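PDB 3IXC: hexapeptide transferase family protein from Anaplasma phagocytophilum, which is probably a transferase of the hexapeptide-repeat family, related to the gamma-class carbonic anhydrases, and binds magnesium through histidines. Local coordinates for residues I173-L176 with Q177-E181. Residues are numbered along the deposited sequence; the frame is centred on the assembly and turned at random.
Sequences ILYL and QKSAE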
ATOM      1  N   ILE A 173      -4.361  26.665   0.639  1.00  9.03           N
ATOM      2  CA  ILE A 173      -5.729  26.716   1.174  0.50  9.03           C
ATOM      3  C   ILE A 173      -6.740  26.637   0.026  1.00  9.18           C
ATOM      4  O   ILE A 173      -7.716  25.870   0.080  1.00  8.59           O
ATOM      5  CB  ILE A 173      -5.978  27.987   2.026  0.50  9.07           C
ATOM      6  CG1 ILE A 173      -5.069  28.001   3.255  0.50  9.31           C
ATOM      7  CG2 ILE A 173      -7.434  28.057   2.487  0.50  9.06           C
ATOM      8  CD1 ILE A 173      -5.525  27.073   4.361  0.50  8.06           C
ATOM      9  N   LEU A 174      -6.504  27.425  -1.023  1.00  9.01           N
ATOM     10  CA  LEU A 174      -7.373  27.360  -2.202  1.00  9.13           C
ATOM     11  C   LEU A 174      -7.399  25.957  -2.813  1.00  9.03           C
ATOM     12  O   LEU A 174      -8.432  25.509  -3.326  1.00  9.20           O
ATOM     13  CB  LEU A 174      -6.935  28.377  -3.259  1.00  9.18           C
ATOM     14  CG  LEU A 174      -7.183  29.843  -2.900  1.00  8.51           C
ATOM     15  CD1 LEU A 174      -6.472  30.746  -3.907  1.00  8.69           C
ATOM     16  CD2 LEU A 174      -8.685  30.153  -2.873  1.00  9.24           C
ATOM     17  N   TYR A 175      -6.258  25.280  -2.775  1.00  9.20           N
ATOM     18  CA  TYR A 175      -6.147  23.956  -3.388  1.00  9.26           C
ATOM     19  C   TYR A 175      -6.989  22.892  -2.689  1.00  9.47           C
ATOM     20  O   TYR A 175      -7.299  21.863  -3.279  1.00  9.72           O
ATOM     21  CB  TYR A 175      -4.690  23.494  -3.487  1.00  9.22           C
ATOM     22  CG  TYR A 175      -4.523  22.251  -4.353  1.00 10.20           C
ATOM     23  CD1 TYR A 175      -4.743  22.298  -5.728  1.00 10.94           C
ATOM     24  CD2 TYR A 175      -4.161  21.027  -3.783  1.00 11.46           C
ATOM     25  CE1 TYR A 175      -4.608  21.146  -6.527  1.00 11.25           C
ATOM     26  CE2 TYR A 175      -4.017  19.883  -4.567  1.00 12.11           C
ATOM     27  CZ  TYR A 175      -4.242  19.948  -5.932  1.00 11.74           C
ATOM     28  OH  TYR A 175      -4.089  18.809  -6.693  1.00 11.82           O
ATOM     29  N   LEU A 176      -7.351  23.120  -1.429  1.00  9.43           N
ATOM     30  CA  LEU A 176      -8.151  22.121  -0.715  1.00  9.67           C
ATOM     31  C   LEU A 176      -9.473  21.876  -1.444  1.00 10.21           C
ATOM     32  O   LEU A 176      -9.825  20.725  -1.742  1.00 11.17           O
ATOM     33  CB  LEU A 176      -8.396  22.549   0.731  1.00  9.43           C
ATOM     34  CG  LEU A 176      -7.150  22.868   1.563  1.00  9.38           C
ATOM     35  CD1 LEU A 176      -7.555  23.504   2.893  1.00  9.37           C
ATOM     36  CD2 LEU A 176      -6.273  21.628   1.796  1.00 10.45           C
ATOM     37  N   GLN A 177     -10.189  22.953  -1.766  1.00 10.14           N
ATOM     38  CA  GLN A 177     -11.445  22.803  -2.502  1.00 10.10           C
ATOM     39  C   GLN A 177     -11.203  22.425  -3.959  1.00  9.98           C
ATOM     40  O   GLN A 177     -11.944  21.618  -4.518  1.00  9.58           O
ATOM     41  CB  GLN A 177     -12.324  24.060  -2.405  1.00 10.87           C
ATOM     42  CG  GLN A 177     -13.708  23.944  -3.077  1.00 12.01           C
ATOM     43  CD  GLN A 177     -14.648  22.902  -2.446  1.00 15.36           C
ATOM     44  OE1 GLN A 177     -14.486  22.509  -1.287  1.00 16.28           O
ATOM     45  NE2 GLN A 177     -15.653  22.474  -3.213  1.00 13.32           N
ATOM     46  N   LYS A 178     -10.167  23.003  -4.570  1.00  9.50           N
ATOM     47  CA  LYS A 178      -9.853  22.704  -5.970  1.00  9.37           C
ATOM     48  C   LYS A 178      -9.539  21.224  -6.201  1.00  8.56           C
ATOM     49  O   LYS A 178     -10.038  20.628  -7.155  1.00  8.35           O
ATOM     50  CB  LYS A 178      -8.714  23.589  -6.484  1.00 10.37           C
ATOM     51  CG  LYS A 178      -8.505  23.538  -7.993  1.00 13.07           C
ATOM     52  CD  LYS A 178      -9.748  23.969  -8.763  1.00 17.82           C
ATOM     53  CE  LYS A 178      -9.514  23.884 -10.260  1.00 20.47           C
ATOM     54  NZ  LYS A 178     -10.683  23.275 -10.946  1.00 21.48           N
ATOM     55  N   SER A 179      -8.729  20.637  -5.322  1.00  7.64           N
ATOM     56  CA  SER A 179      -8.429  19.204  -5.404  1.00  7.18           C
ATOM     57  C   SER A 179      -9.701  18.368  -5.431  1.00  7.11           C
ATOM     58  O   SER A 179      -9.839  17.466  -6.264  1.00  7.23           O
ATOM     59  CB  SER A 179      -7.561  18.772  -4.217  1.00  6.85           C
ATOM     60  OG  SER A 179      -7.294  17.383  -4.267  1.00  5.65           O
ATOM     61  N   ALA A 180     -10.629  18.672  -4.524  1.00  7.26           N
ATOM     62  CA  ALA A 180     -11.879  17.913  -4.434  1.00  7.35           C
ATOM     63  C   ALA A 180     -12.708  18.078  -5.715  1.00  7.25           C
ATOM     64  O   ALA A 180     -13.210  17.098  -6.260  1.00  6.99           O
ATOM     65  CB  ALA A 180     -12.681  18.335  -3.197  1.00  7.27           C
ATOM     66  N   GLU A 181     -12.835  19.313  -6.200  1.00  7.17           N
ATOM     67  CA  GLU A 181     -13.580  19.564  -7.435  1.00  7.60           C
ATOM     68  C   GLU A 181     -12.943  18.876  -8.652  1.00  6.83           C
ATOM     69  O   GLU A 181     -13.642  18.309  -9.503  1.00  6.60           O
ATOM     70  CB  GLU A 181     -13.745  21.071  -7.657  1.00  8.38           C
ATOM     71  CG  GLU A 181     -14.688  21.738  -6.642  1.00 11.80           C
ATOM     72  CD  GLU A 181     -16.131  21.217  -6.689  1.00 17.01           C
ATOM     73  OE1 GLU A 181     -16.587  20.714  -7.746  1.00 19.32           O
ATOM     74  OE2 GLU A 181     -16.824  21.323  -5.650  1.00 20.21           O
TER
HETATM   75  O   HOH W   1     -10.257  25.651  -0.486  1.00 19.50           O
HETATM   76  O   HOH W   2      -5.718  16.421  -6.032  1.00 19.14           O
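Y175 lays its ring over S179 one helical turn further on. From CB the side chain sets out away from residues 177-181, but with CG anti to the backbone N (chi1 -169°) it swings along the helix toward its C-terminal end. CD1 passes obliquely by K178 CB, 4.2 Å away. At the opposite corner of the ring, CE2 comes to 3.7 Å from S179 CB, and CZ is scarcely farther off. S179 CB thus sits over one ring face, nearer the outer carbons than the centre, in a CH-pi contact 23° off the ring normal. At the tip, Y175 OH shares a water with S179 OG, which lies 2.6 Å from that water and is also hydrogen-bonded to T103 OG1.

The helix, residues 170-188, follows the left-handed parallel beta-helix of the hexapeptide-repeat fold and packs back along its coils: L176 and S179 touch F120, and A180 rests on F101. The Y175 side chain is about 8 Å from a bound magnesium ion.

Beneath the ring, S179 N donates to Y175 O at 2.8 Å. K178 N reaches L174 O at a longer 3.3 Å. In the preceding turn a water bridges I173 O and Q177 N, which are 4.2 Å apart; it donates to I173 O at 2.6 Å and accepts from Q177 N, while I173 O also takes a hydrogen bond from L176 N. The side chain of Q177 is held at OE1, which takes a hydrogen bond from N118 ND2.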